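Local coordinates for proteasome protein (Corynebacterium glutamicum ATCC 13032, PDB 2P90), which is of unknown function but belongs to the PAC2 family, whose members include proteasome assembly chaperones, and forms a three-subunit assembly, at residues Ile29-Gly34 / Ile136-Ala141; Thr151-His156 / Tyr197-Pro202; Arg72-Val77 / Asp87-Gly92; Glu65-Arg70 / Ser108-Asp113. All coordinates share one frame; numbering follows the deposited sequence.

Contact 1: Ile29-Gly34 / Ile136-Ala141; sequences IVALQG and ICLYAA
Val30 touches Cys137 and uses both its N-H and its carbonyl O to bond the facing strand. Its N donates to Ile136 O at 2.8 Å, nearly straight at 170°. Its O accepts from Leu138 N at 2.9 Å, in a more bent hydrogen bond. The CA-H of Cys137 also points at that oxygen. Beside these bonds the SG of Cys137 lies 3.7 Å from Val30 CB and is also near CG1. The sulfur is anti to its own carbonyl carbon (chi1 -61°) and beside its backbone N, where it meets Val30 CB.

Leu138 and Ile29 meet on the other face of the sheet. CD1 of Leu138 reaches CG2 of Ile29 at 3.9 Å, and the two side chains cross obliquely. The same CD1 extends to Ala31 CB at 4.3 Å. The two strands are parallel neighbours in the middle of the mixed sheet of this PAC2 family protein. Their N-to-C directions differ by 30°, and the direct ladder stops after Val30 and Cys137. A water bridges the strands there. It donates to Val30 O and to Leu138 O, and accepts from Leu32 N at 2.9 Å. Val30 O is thus gripped by both a backbone N-H and a water.

Further out, strand 103-108 flanks 29-33, with Met106 against Ile29 and Ala31. Strand 194-202 flanks 136-141. Helix 41-52 covers Ala31 through Val42 and Ser46.

Contact 2: Thr151-His156 / Tyr197-Pro202; sequences TVVTAH and YTVHVP
His200 N donates to Val152 O at 2.8 Å. Next along the ladder, Thr154 and Thr198 form a hydrogen-bonded pair, with Thr154 N to Thr198 O at 2.8 Å and Thr198 N to Thr154 O at 3.0 Å. Past His200 N the link is carried by water. One water donates to His200 O and accepts from Val152 N at 2.9 Å. A second lies between His200 O and Thr151 OG1, but its bond to His200 O is modelled too short and is doubtful.

The ring of His200 reaches across to the facing strand. Its NE2 and Thr154 OG1 share a hydrogen bond of 3.0 Å, in which either the hydroxyl or the ring nitrogen could be the donor. The hydroxyl oxygen lies in the ring plane at the edge. OG1 sits between the backbone N and the carbonyl carbon of Thr154 (chi1 52°). The two side chains cross at about a right angle. CG1 of Val152 lies over one face of the ring.

The strands are antiparallel, and 153-157 is an outermost strand of the mixed sheet within this chain. On the opposite face, Val153, Val199, Ala155 and Tyr197 pack together. CG2 of Val153 lies 3.7 Å from Val199 CB, while its CG1 approaches Tyr197 CB. Ala155 CB meets Tyr197 CD1 at 3.8 Å. The Tyr197 hydroxyl is hydrogen-bonded to Ser224 of helix 211-225. That helix also packs on Val153 and Val199 through Lys216 and Leu217. Asn81 of the second subunit donates from ND2 to Ala155 O.

Contact 3: Arg72-Val77 / Asp87-Gly92; sequences RRPVVV and DELNLG
Pro74 and Asp87 face each other where the CA atoms of the two segments are nearest, and one backbone bond closes the gap: Asp87 N donates to Val75 O at 2.8 Å and 170°. The Pro74 ring packs against both Asp87 and Leu89. Its CB lies 3.2 Å from Asp87 O. Its CG meets Leu89 CG at 4.0 Å, with the two side chains crossing at about a right angle. CD1 of Leu89 goes on to Arg72 CB at 3.9 Å. Leu89 therefore spans the proline ring and the base of the arginine.

The Asp87 carboxylate turns forward to the N-H two residues on, with CG anti to the backbone N (chi1 178°). Leu89 N donates to OD1 of Asp87 (2.9 Å) from above the carboxylate plane. The guanidinium of Arg72 runs away to a salt bridge with Asp113. Arg73, with positive phi, ends the helix before it and reaches Glu111 of the third subunit. Val76 and Val77 pair antiparallel with a strand of that subunit, so the sheet crosses the interface. The contact sits at the base of the two-stranded hairpin 76-78/83-86, where an Asx turn at Asp87 leads the chain out of it.

Contact 4: Glu65-Arg70 / Ser108-Asp113; sequences ELIDYR and SGPEPD
Leu66 and Pro112 meet where helix 63-66 runs into the N-cap of helix 69-72, with Asp68 as the cap residue. The closely packed side is apolar. The two side chains lie side by side and point the same way, with Leu66 CD2 4.0 Å from Pro112 CB. Phe119 of helix 116-129 touches both residues. Next to them, CD1 of Ile67 reaches Pro110 CG at 3.8 Å, and these two cross at about a right angle. The far branch of Ile67, CG2, lies over one face of the Tyr69 ring, offset toward its rim.

The other side is polar and faces the subunit interface. One of the two bonds across the segments is weak here: Asp113 N lies 2.8 Å from Leu66 O, but the angle is only 120°. The CG of Asp113, anti to its own carbonyl carbon, lies 3.7 Å from Asp68 CB. OD1 of Asp113 makes a salt bridge with Arg70 of the second subunit, and Glu111 pairs with Arg70 and Arg73 of that subunit. The positive charge of Arg70 probably stabilises the negative charge of Asp113, which has the Asp68 carboxylate nearby.

Asp68 caps the helix by accepting at OD1 from Ser71 N. Its own N-H makes the sound bond of this side, to Asp113 OD2 at 2.8 Å and 161°. The donor comes from above the carboxylate plane, 49° out of it.

Overall arrangement
Contacts 1 and 2 lie in the mixed sheet, with centres about 11 Å apart. They are linked through the neighbouring strands 134-143 and 194-202. The centre of contact 1 is about 3 Å from the chain centre. Contacts 3 and 4 lie on the other side of that centre from contact 2, and their centres are about 9 Å apart. Along the chain contact 3 is nested inside contact 4, and both fall within the loop closed by contact 1; contact 2 follows. Gln33 of contact 1 bonds through its backbone to Gly109 and Glu111 of contact 4. Contact 4 touches both neighbouring subunits, so the loop that leaves the central sheet also reaches the subunit interfaces.

Contact 1: Ile29-Gly34 / Ile136-Ala141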
loop_
_atom_site.group_PDB
_atom_site.type_symbol
_atom_site.label_atom_id
_atom_site.label_comp_id
_atom_site.label_asym_id
_atom_site.label_seq_id
_atom_site.Cartn_x
_atom_site.Cartn_y
_atom_site.Cartn_z
ATOM N N ILE B 29 -9.161 -2.864 26.061
ATOM C CA ILE B 29 -9.199 -1.654 25.239
ATOM C C ILE B 29 -8.365 -1.856 23.980
ATOM O O ILE B 29 -7.209 -2.258 24.050
ATOM C CB ILE B 29 -8.668 -0.457 26.058
ATOM C CG1 ILE B 29 -9.495 -0.372 27.353
ATOM C CG2 ILE B 29 -8.701 0.850 25.236
ATOM C CD1 ILE B 29 -8.844 0.471 28.375
ATOM N N VAL B 30 -8.976 -1.601 22.832
ATOM C CA VAL B 30 -8.328 -1.747 21.579
ATOM C C VAL B 30 -8.147 -0.323 21.018
ATOM O O VAL B 30 -9.123 0.365 20.681
ATOM C CB VAL B 30 -9.131 -2.695 20.626
ATOM C CG1 VAL B 30 -8.587 -2.640 19.207
ATOM C CG2 VAL B 30 -9.145 -4.139 21.142
ATOM N N ALA B 31 -6.876 0.100 20.953
ATOM C CA ALA B 31 -6.470 1.404 20.422
ATOM C C ALA B 31 -5.483 1.241 19.240
ATOM O O ALA B 31 -4.257 1.308 19.448
ATOM C CB ALA B 31 -5.818 2.227 21.530
ATOM N N LEU B 32 -6.007 1.064 18.022
ATOM C CA LEU B 32 -5.152 0.824 16.824
ATOM C C LEU B 32 -5.038 2.062 15.979
ATOM O O LEU B 32 -6.052 2.610 15.544
ATOM C CB LEU B 32 -5.674 -0.337 15.939
ATOM C CG LEU B 32 -5.897 -1.700 16.595
ATOM C CD1 LEU B 32 -6.469 -2.712 15.556
ATOM C CD2 LEU B 32 -4.612 -2.256 17.290
ATOM N N GLN B 33 -3.801 2.479 15.734
ATOM C CA GLN B 33 -3.521 3.689 14.989
ATOM C C GLN B 33 -3.476 3.331 13.480
ATOM O O GLN B 33 -2.986 2.270 13.096
ATOM C CB GLN B 33 -2.213 4.295 15.530
ATOM C CG GLN B 33 -1.851 5.699 15.022
ATOM C CD GLN B 33 -0.361 6.103 15.350
ATOM O OE1 GLN B 33 0.262 5.549 16.283
ATOM N NE2 GLN B 33 0.193 7.070 14.594
ATOM N N GLY B 34 -4.065 4.171 12.638
ATOM C CA GLY B 34 -4.011 3.964 11.199
ATOM C C GLY B 34 -5.342 3.985 10.475
ATOM O O GLY B 34 -5.395 3.999 9.232
ATOM N N ILE B 136 -13.594 -3.034 24.149
ATOM C CA ILE B 136 -13.871 -1.706 23.666
ATOM C C ILE B 136 -12.822 -1.209 22.675
ATOM O O ILE B 136 -11.681 -0.999 23.058
ATOM C CB ILE B 136 -13.940 -0.663 24.821
ATOM C CG1 ILE B 136 -14.883 -1.142 25.946
ATOM C CG2 ILE B 136 -14.326 0.724 24.223
ATOM C CD1 ILE B 136 -15.088 -0.109 27.090
ATOM N N CYS B 137 -13.260 -0.978 21.439
ATOM C CA CYS B 137 -12.450 -0.411 20.375
ATOM C C CYS B 137 -12.638 1.089 20.220
ATOM O O CYS B 137 -13.750 1.585 20.273
ATOM C CB CYS B 137 -12.796 -1.092 19.066
ATOM S SG CYS B 137 -12.484 -2.877 19.075
ATOM N N LEU B 138 -11.541 1.810 20.022
ATOM C CA LEU B 138 -11.582 3.261 19.975
ATOM C C LEU B 138 -11.404 3.800 18.564
ATOM O O LEU B 138 -10.581 3.283 17.811
ATOM C CB LEU B 138 -10.503 3.833 20.880
ATOM C CG LEU B 138 -10.456 3.308 22.316
ATOM C CD1 LEU B 138 -9.382 4.090 23.091
ATOM C CD2 LEU B 138 -11.843 3.352 23.031
ATOM N N TYR B 139 -12.187 4.835 18.229
ATOM C CA TYR B 139 -12.214 5.460 16.904
ATOM C C TYR B 139 -12.306 6.960 17.137
ATOM O O TYR B 139 -12.934 7.375 18.097
ATOM C CB TYR B 139 -13.453 5.020 16.135
ATOM C CG TYR B 139 -13.597 3.519 16.019
ATOM C CD1 TYR B 139 -13.062 2.850 14.917
ATOM C CD2 TYR B 139 -14.264 2.762 17.009
ATOM C CE1 TYR B 139 -13.157 1.495 14.801
ATOM C CE2 TYR B 139 -14.372 1.375 16.893
ATOM C CZ TYR B 139 -13.805 0.755 15.780
ATOM O OH TYR B 139 -13.859 -0.599 15.581
ATOM N N ALA B 140 -11.643 7.768 16.312
ATOM C CA ALA B 140 -11.842 9.220 16.315
ATOM C C ALA B 140 -12.196 9.649 14.894
ATOM O O ALA B 140 -11.405 9.443 13.928
ATOM C CB ALA B 140 -10.619 9.941 16.811
ATOM N N ALA B 141 -13.394 10.225 14.750
ATOM C CA ALA B 141 -13.883 10.629 13.418
ATOM C C ALA B 141 -13.961 12.116 13.282
ATOM O O ALA B 141 -14.404 12.780 14.210
ATOM C CB ALA B 141 -15.275 9.979 13.095
HETATM O O HOH W 1 -8.851 0.888 17.676
#

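Contact 2: Thr151-His156 / Tyr197-Pro202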
loop_
_atom_site.group_PDB
_atom_site.type_symbol
_atom_site.label_atom_id
_atom_site.label_comp_id
_atom_site.label_asym_id
_atom_site.label_seq_id
_atom_site.Cartn_x
_atom_site.Cartn_y
_atom_site.Cartn_z
ATOM N N THR B 151 -17.244 17.640 23.597
ATOM C CA THR B 151 -16.916 16.507 22.715
ATOM C C THR B 151 -17.828 15.290 22.930
ATOM O O THR B 151 -17.926 14.734 24.025
ATOM C CB THR B 151 -15.419 16.111 22.805
ATOM O OG1 THR B 151 -14.612 17.204 22.358
ATOM C CG2 THR B 151 -15.115 14.919 21.913
ATOM N N VAL B 152 -18.493 14.886 21.860
ATOM C CA VAL B 152 -19.408 13.769 21.914
ATOM C C VAL B 152 -18.733 12.428 21.540
ATOM O O VAL B 152 -17.783 12.391 20.742
ATOM C CB VAL B 152 -20.597 14.039 20.993
ATOM C CG1 VAL B 152 -21.368 12.752 20.701
ATOM C CG2 VAL B 152 -21.491 15.110 21.623
ATOM N N VAL B 153 -19.225 11.355 22.155
ATOM C CA VAL B 153 -18.856 9.991 21.841
ATOM C C VAL B 153 -20.122 9.183 21.516
ATOM O O VAL B 153 -21.094 9.180 22.274
ATOM C CB VAL B 153 -18.070 9.338 23.014
ATOM C CG1 VAL B 153 -18.054 7.794 22.905
ATOM C CG2 VAL B 153 -16.660 9.834 23.023
ATOM N N THR B 154 -20.110 8.509 20.374
ATOM C CA THR B 154 -21.196 7.586 20.041
ATOM C C THR B 154 -20.713 6.136 20.172
ATOM O O THR B 154 -19.518 5.876 20.119
ATOM C CB THR B 154 -21.793 7.867 18.651
ATOM O OG1 THR B 154 -20.752 7.912 17.700
ATOM C CG2 THR B 154 -22.502 9.207 18.629
ATOM N N ALA B 155 -21.635 5.203 20.370
ATOM C CA ALA B 155 -21.272 3.812 20.601
ATOM C C ALA B 155 -22.063 2.847 19.724
ATOM O O ALA B 155 -23.212 3.154 19.313
ATOM C CB ALA B 155 -21.388 3.436 22.092
ATOM N N HIS B 156 -21.404 1.729 19.374
ATOM C CA HIS B 156 -22.044 0.586 18.742
ATOM C C HIS B 156 -21.523 -0.698 19.361
ATOM O O HIS B 156 -20.455 -0.717 19.967
ATOM C CB HIS B 156 -21.898 0.598 17.215
ATOM C CG HIS B 156 -20.478 0.592 16.727
ATOM N ND1 HIS B 156 -19.683 -0.538 16.747
ATOM C CD2 HIS B 156 -19.723 1.576 16.180
ATOM C CE1 HIS B 156 -18.491 -0.236 16.257
ATOM N NE2 HIS B 156 -18.488 1.043 15.920
ATOM N N TYR B 197 -16.316 2.726 20.512
ATOM C CA TYR B 197 -16.554 4.136 20.861
ATOM C C TYR B 197 -15.879 5.077 19.871
ATOM O O TYR B 197 -14.670 5.060 19.672
ATOM C CB TYR B 197 -16.082 4.489 22.275
ATOM C CG TYR B 197 -16.682 3.711 23.435
ATOM C CD1 TYR B 197 -17.838 2.917 23.288
ATOM C CD2 TYR B 197 -16.109 3.807 24.703
ATOM C CE1 TYR B 197 -18.393 2.217 24.390
ATOM C CE2 TYR B 197 -16.655 3.124 25.816
ATOM C CZ TYR B 197 -17.787 2.333 25.639
ATOM O OH TYR B 197 -18.267 1.654 26.723
ATOM N N THR B 198 -16.675 5.930 19.269
ATOM C CA THR B 198 -16.160 6.957 18.414
ATOM C C THR B 198 -16.356 8.340 19.060
ATOM O O THR B 198 -17.465 8.721 19.440
ATOM C CB THR B 198 -16.903 6.905 17.058
ATOM O OG1 THR B 198 -16.900 5.553 16.587
ATOM C CG2 THR B 198 -16.262 7.832 16.035
ATOM N N VAL B 199 -15.278 9.092 19.146
ATOM C CA VAL B 199 -15.339 10.459 19.613
ATOM C C VAL B 199 -15.426 11.328 18.348
ATOM O O VAL B 199 -14.829 10.981 17.316
ATOM C CB VAL B 199 -14.095 10.768 20.510
ATOM C CG1 VAL B 199 -12.784 10.724 19.696
ATOM C CG2 VAL B 199 -14.232 12.090 21.233
ATOM N N HIS B 200 -16.183 12.423 18.417
ATOM C CA HIS B 200 -16.426 13.289 17.267
ATOM C C HIS B 200 -15.548 14.502 17.367
ATOM O O HIS B 200 -15.593 15.196 18.376
ATOM C CB HIS B 200 -17.884 13.739 17.239
ATOM C CG HIS B 200 -18.846 12.618 17.011
ATOM N ND1 HIS B 200 -20.051 12.788 16.363
ATOM C CD2 HIS B 200 -18.764 11.302 17.316
ATOM C CE1 HIS B 200 -20.684 11.631 16.307
ATOM N NE2 HIS B 200 -19.916 10.710 16.865
ATOM N N VAL B 201 -14.734 14.754 16.342
ATOM C CA VAL B 201 -13.741 15.798 16.412
ATOM C C VAL B 201 -14.086 16.813 15.327
ATOM O O VAL B 201 -14.408 16.396 14.220
ATOM C CB VAL B 201 -12.321 15.189 16.185
ATOM C CG1 VAL B 201 -11.220 16.272 16.177
ATOM C CG2 VAL B 201 -12.033 14.047 17.208
ATOM N N PRO B 202 -14.060 18.140 15.644
ATOM C CA PRO B 202 -14.325 19.147 14.611
ATOM C C PRO B 202 -13.463 18.834 13.403
ATOM O O PRO B 202 -12.273 18.642 13.557
ATOM C CB PRO B 202 -13.882 20.459 15.273
ATOM C CG PRO B 202 -14.039 20.216 16.704
ATOM C CD PRO B 202 -13.809 18.773 16.958
HETATM O O HOH W 2 -15.095 17.369 19.555
HETATM O O HOH W 3 -18.343 16.436 19.450
#

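Contact 3: Arg72-Val77 / Asp87-Gly92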
loop_
_atom_site.group_PDB
_atom_site.type_symbol
_atom_site.label_atom_id
_atom_site.label_comp_id
_atom_site.label_asym_id
_atom_site.label_seq_id
_atom_site.Cartn_x
_atom_site.Cartn_y
_atom_site.Cartn_z
ATOM N N ARG B 72 4.328 2.201 6.178
ATOM C CA ARG B 72 4.508 2.803 7.507
ATOM C C ARG B 72 5.826 3.525 7.718
ATOM O O ARG B 72 5.835 4.591 8.337
ATOM C CB ARG B 72 4.377 1.777 8.602
ATOM C CG ARG B 72 3.194 0.888 8.482
ATOM C CD ARG B 72 1.811 1.637 8.491
ATOM N NE ARG B 72 0.853 0.613 8.861
ATOM C CZ ARG B 72 -0.054 0.669 9.813
ATOM N NH1 ARG B 72 -0.287 1.744 10.532
ATOM N NH2 ARG B 72 -0.772 -0.395 9.980
ATOM N N ARG B 73 6.932 2.935 7.237
ATOM C CA ARG B 73 8.274 3.507 7.383
ATOM C C ARG B 73 8.511 4.026 8.817
ATOM O O ARG B 73 8.599 5.236 9.042
ATOM C CB ARG B 73 8.478 4.613 6.352
ATOM C CG ARG B 73 8.431 4.121 4.892
ATOM C CD ARG B 73 9.311 5.018 4.045
ATOM N NE ARG B 73 9.407 4.657 2.642
ATOM C CZ ARG B 73 10.223 3.716 2.142
ATOM N NH1 ARG B 73 11.001 2.968 2.933
ATOM N NH2 ARG B 73 10.235 3.502 0.844
ATOM N N PRO B 74 8.620 3.098 9.785
ATOM C CA PRO B 74 8.894 3.411 11.186
ATOM C C PRO B 74 10.119 4.336 11.307
ATOM O O PRO B 74 11.185 4.010 10.800
ATOM C CB PRO B 74 9.263 2.044 11.794
ATOM C CG PRO B 74 8.645 1.044 10.908
ATOM C CD PRO B 74 8.584 1.642 9.537
ATOM N N VAL B 75 9.970 5.433 12.034
ATOM C CA VAL B 75 10.932 6.528 12.031
ATOM C C VAL B 75 12.281 6.119 12.636
ATOM O O VAL B 75 12.329 5.338 13.597
ATOM C CB VAL B 75 10.295 7.776 12.720
ATOM C CG1 VAL B 75 11.293 8.955 12.832
ATOM C CG2 VAL B 75 9.138 8.227 11.882
ATOM N N VAL B 76 13.369 6.616 12.037
ATOM C CA VAL B 76 14.710 6.332 12.520
ATOM C C VAL B 76 15.379 7.631 12.874
ATOM O O VAL B 76 15.187 8.657 12.199
ATOM C CB VAL B 76 15.594 5.540 11.490
ATOM C CG1 VAL B 76 14.964 4.228 11.104
ATOM C CG2 VAL B 76 15.760 6.320 10.271
ATOM N N VAL B 77 16.148 7.604 13.953
ATOM C CA VAL B 77 16.907 8.783 14.337
ATOM C C VAL B 77 18.372 8.600 13.964
ATOM O O VAL B 77 18.965 7.553 14.212
ATOM C CB VAL B 77 16.720 9.213 15.885
ATOM C CG1 VAL B 77 17.494 10.513 16.208
ATOM C CG2 VAL B 77 15.212 9.354 16.252
ATOM N N ASP B 87 12.008 3.345 15.521
ATOM C CA ASP B 87 10.694 3.049 16.100
ATOM C C ASP B 87 10.312 1.576 15.839
ATOM O O ASP B 87 10.177 1.151 14.675
ATOM C CB ASP B 87 9.683 3.994 15.457
ATOM C CG ASP B 87 8.239 3.779 15.936
ATOM O OD1 ASP B 87 7.946 2.927 16.798
ATOM O OD2 ASP B 87 7.376 4.517 15.419
ATOM N N GLU B 88 10.136 0.808 16.919
ATOM C CA GLU B 88 9.812 -0.618 16.805
ATOM C C GLU B 88 8.393 -0.900 16.313
ATOM O O GLU B 88 8.110 -2.004 15.867
ATOM C CB GLU B 88 10.033 -1.328 18.143
ATOM C CG GLU B 88 11.428 -1.876 18.323
ATOM C CD GLU B 88 11.580 -2.681 19.606
ATOM O OE1 GLU B 88 10.635 -3.448 19.958
ATOM O OE2 GLU B 88 12.655 -2.543 20.261
ATOM N N LEU B 89 7.519 0.103 16.396
ATOM C CA LEU B 89 6.109 -0.010 15.994
ATOM C C LEU B 89 5.436 -1.200 16.667
ATOM O O LEU B 89 4.732 -1.955 16.020
ATOM C CB LEU B 89 5.936 -0.108 14.459
ATOM C CG LEU B 89 5.640 1.060 13.518
ATOM C CD1 LEU B 89 4.799 0.577 12.322
ATOM C CD2 LEU B 89 4.950 2.255 14.117
ATOM N N ASN B 90 5.683 -1.363 17.966
ATOM C CA ASN B 90 5.140 -2.493 18.720
ATOM C C ASN B 90 3.629 -2.454 18.767
ATOM O O ASN B 90 3.043 -1.456 19.132
ATOM C CB ASN B 90 5.714 -2.568 20.138
ATOM C CG ASN B 90 5.101 -3.727 20.971
ATOM O OD1 ASN B 90 5.384 -4.936 20.747
ATOM N ND2 ASN B 90 4.262 -3.355 21.947
ATOM N N LEU B 91 3.021 -3.537 18.296
ATOM C CA LEU B 91 1.620 -3.816 18.476
ATOM C C LEU B 91 1.652 -4.837 19.608
ATOM O O LEU B 91 2.065 -5.975 19.412
ATOM C CB LEU B 91 1.016 -4.417 17.190
ATOM C CG LEU B 91 -0.458 -4.880 17.159
ATOM C CD1 LEU B 91 -1.414 -3.710 17.361
ATOM C CD2 LEU B 91 -0.767 -5.538 15.875
ATOM N N GLY B 92 1.274 -4.416 20.807
ATOM C CA GLY B 92 1.368 -5.282 21.950
ATOM C C GLY B 92 0.107 -5.284 22.765
ATOM O O GLY B 92 -0.694 -4.355 22.691
#

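Contact 4: Glu65-Arg70 / Ser108-Asp113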
loop_
_atom_site.group_PDB
_atom_site.type_symbol
_atom_site.label_atom_id
_atom_site.label_comp_id
_atom_site.label_asym_id
_atom_site.label_seq_id
_atom_site.Cartn_x
_atom_site.Cartn_y
_atom_site.Cartn_z
ATOM N N GLU B 65 4.471 -10.381 9.862
ATOM C CA GLU B 65 3.221 -10.971 9.395
ATOM C C GLU B 65 2.164 -9.910 9.086
ATOM O O GLU B 65 1.267 -10.182 8.317
ATOM C CB GLU B 65 2.649 -11.994 10.415
ATOM C CG GLU B 65 3.486 -13.286 10.605
ATOM C CD GLU B 65 3.552 -14.191 9.365
ATOM O OE1 GLU B 65 2.539 -14.412 8.658
ATOM O OE2 GLU B 65 4.644 -14.711 9.096
ATOM N N LEU B 66 2.303 -8.705 9.656
ATOM C CA LEU B 66 1.185 -7.785 9.850
ATOM C C LEU B 66 1.297 -6.442 9.156
ATOM O O LEU B 66 0.278 -5.868 8.793
ATOM C CB LEU B 66 0.861 -7.621 11.351
ATOM C CG LEU B 66 0.279 -8.891 12.048
ATOM C CD1 LEU B 66 0.239 -8.757 13.590
ATOM C CD2 LEU B 66 -1.100 -9.317 11.517
ATOM N N ILE B 67 2.529 -5.996 8.885
ATOM C CA ILE B 67 2.809 -4.618 8.447
ATOM C C ILE B 67 3.405 -4.546 7.015
ATOM O O ILE B 67 4.310 -5.329 6.646
ATOM C CB ILE B 67 3.831 -3.922 9.444
ATOM C CG1 ILE B 67 3.311 -3.889 10.911
ATOM C CG2 ILE B 67 4.342 -2.554 8.926
ATOM C CD1 ILE B 67 1.995 -3.132 11.172
ATOM N N ASP B 68 2.897 -3.590 6.236
ATOM C CA ASP B 68 3.537 -3.146 4.997
ATOM C C ASP B 68 4.493 -2.041 5.398
ATOM O O ASP B 68 4.097 -0.915 5.611
ATOM C CB ASP B 68 2.493 -2.582 4.004
ATOM C CG ASP B 68 3.125 -2.143 2.659
ATOM O OD1 ASP B 68 4.284 -1.629 2.633
ATOM O OD2 ASP B 68 2.459 -2.303 1.611
ATOM N N TYR B 69 5.781 -2.348 5.467
ATOM C CA TYR B 69 6.712 -1.390 6.073
ATOM C C TYR B 69 6.982 -0.200 5.164
ATOM O O TYR B 69 7.371 0.873 5.658
ATOM C CB TYR B 69 8.028 -2.035 6.396
ATOM C CG TYR B 69 8.049 -3.069 7.482
ATOM C CD1 TYR B 69 8.463 -2.738 8.777
ATOM C CD2 TYR B 69 7.735 -4.407 7.202
ATOM C CE1 TYR B 69 8.558 -3.717 9.772
ATOM C CE2 TYR B 69 7.812 -5.368 8.179
ATOM C CZ TYR B 69 8.224 -5.026 9.454
ATOM O OH TYR B 69 8.343 -6.011 10.404
ATOM N N ARG B 70 6.811 -0.386 3.856
ATOM C CA ARG B 70 6.955 0.736 2.934
ATOM C C ARG B 70 5.789 1.726 3.030
ATOM O O ARG B 70 5.973 2.936 2.785
ATOM C CB ARG B 70 7.285 0.320 1.492
ATOM C CG ARG B 70 8.751 -0.063 1.289
ATOM C CD ARG B 70 9.078 -0.539 -0.184
ATOM N NE ARG B 70 9.323 0.597 -1.054
ATOM C CZ ARG B 70 8.468 1.100 -1.960
ATOM N NH1 ARG B 70 7.258 0.541 -2.181
ATOM N NH2 ARG B 70 8.838 2.192 -2.645
ATOM N N SER B 108 -2.629 -2.073 21.787
ATOM C CA SER B 108 -2.368 -0.845 21.118
ATOM C C SER B 108 -1.139 -0.960 20.232
ATOM O O SER B 108 -0.297 -1.793 20.444
ATOM C CB SER B 108 -2.233 0.281 22.134
ATOM O OG SER B 108 -1.067 0.117 22.918
ATOM N N GLY B 109 -1.054 -0.074 19.265
ATOM C CA GLY B 109 0.055 -0.044 18.311
ATOM C C GLY B 109 -0.597 0.133 16.953
ATOM O O GLY B 109 -1.761 0.497 16.904
ATOM N N PRO B 110 0.146 -0.109 15.851
ATOM C CA PRO B 110 -0.425 0.120 14.505
ATOM C C PRO B 110 -1.547 -0.850 14.121
ATOM O O PRO B 110 -1.420 -2.071 14.379
ATOM C CB PRO B 110 0.774 -0.148 13.595
ATOM C CG PRO B 110 1.649 -1.099 14.405
ATOM C CD PRO B 110 1.556 -0.550 15.768
ATOM N N GLU B 111 -2.616 -0.334 13.504
ATOM C CA GLU B 111 -3.587 -1.223 12.856
ATOM C C GLU B 111 -2.806 -2.077 11.842
ATOM O O GLU B 111 -2.109 -1.509 11.015
ATOM C CB GLU B 111 -4.658 -0.411 12.105
ATOM C CG GLU B 111 -5.527 -1.257 11.191
ATOM C CD GLU B 111 -6.556 -0.478 10.396
ATOM O OE1 GLU B 111 -6.214 0.567 9.776
ATOM O OE2 GLU B 111 -7.726 -0.942 10.376
ATOM N N PRO B 112 -2.902 -3.432 11.885
ATOM C CA PRO B 112 -2.213 -4.236 10.820
ATOM C C PRO B 112 -2.602 -3.867 9.391
ATOM O O PRO B 112 -3.783 -3.595 9.139
ATOM C CB PRO B 112 -2.683 -5.670 11.110
ATOM C CG PRO B 112 -2.909 -5.654 12.633
ATOM C CD PRO B 112 -3.549 -4.292 12.900
ATOM N N ASP B 113 -1.637 -3.867 8.465
ATOM C CA ASP B 113 -1.958 -3.744 7.033
ATOM C C ASP B 113 -2.479 -5.107 6.494
ATOM O O ASP B 113 -3.305 -5.146 5.583
ATOM C CB ASP B 113 -0.733 -3.347 6.206
ATOM C CG ASP B 113 -0.173 -2.011 6.560
ATOM O OD1 ASP B 113 -0.705 -0.960 6.090
ATOM O OD2 ASP B 113 0.871 -1.990 7.254
#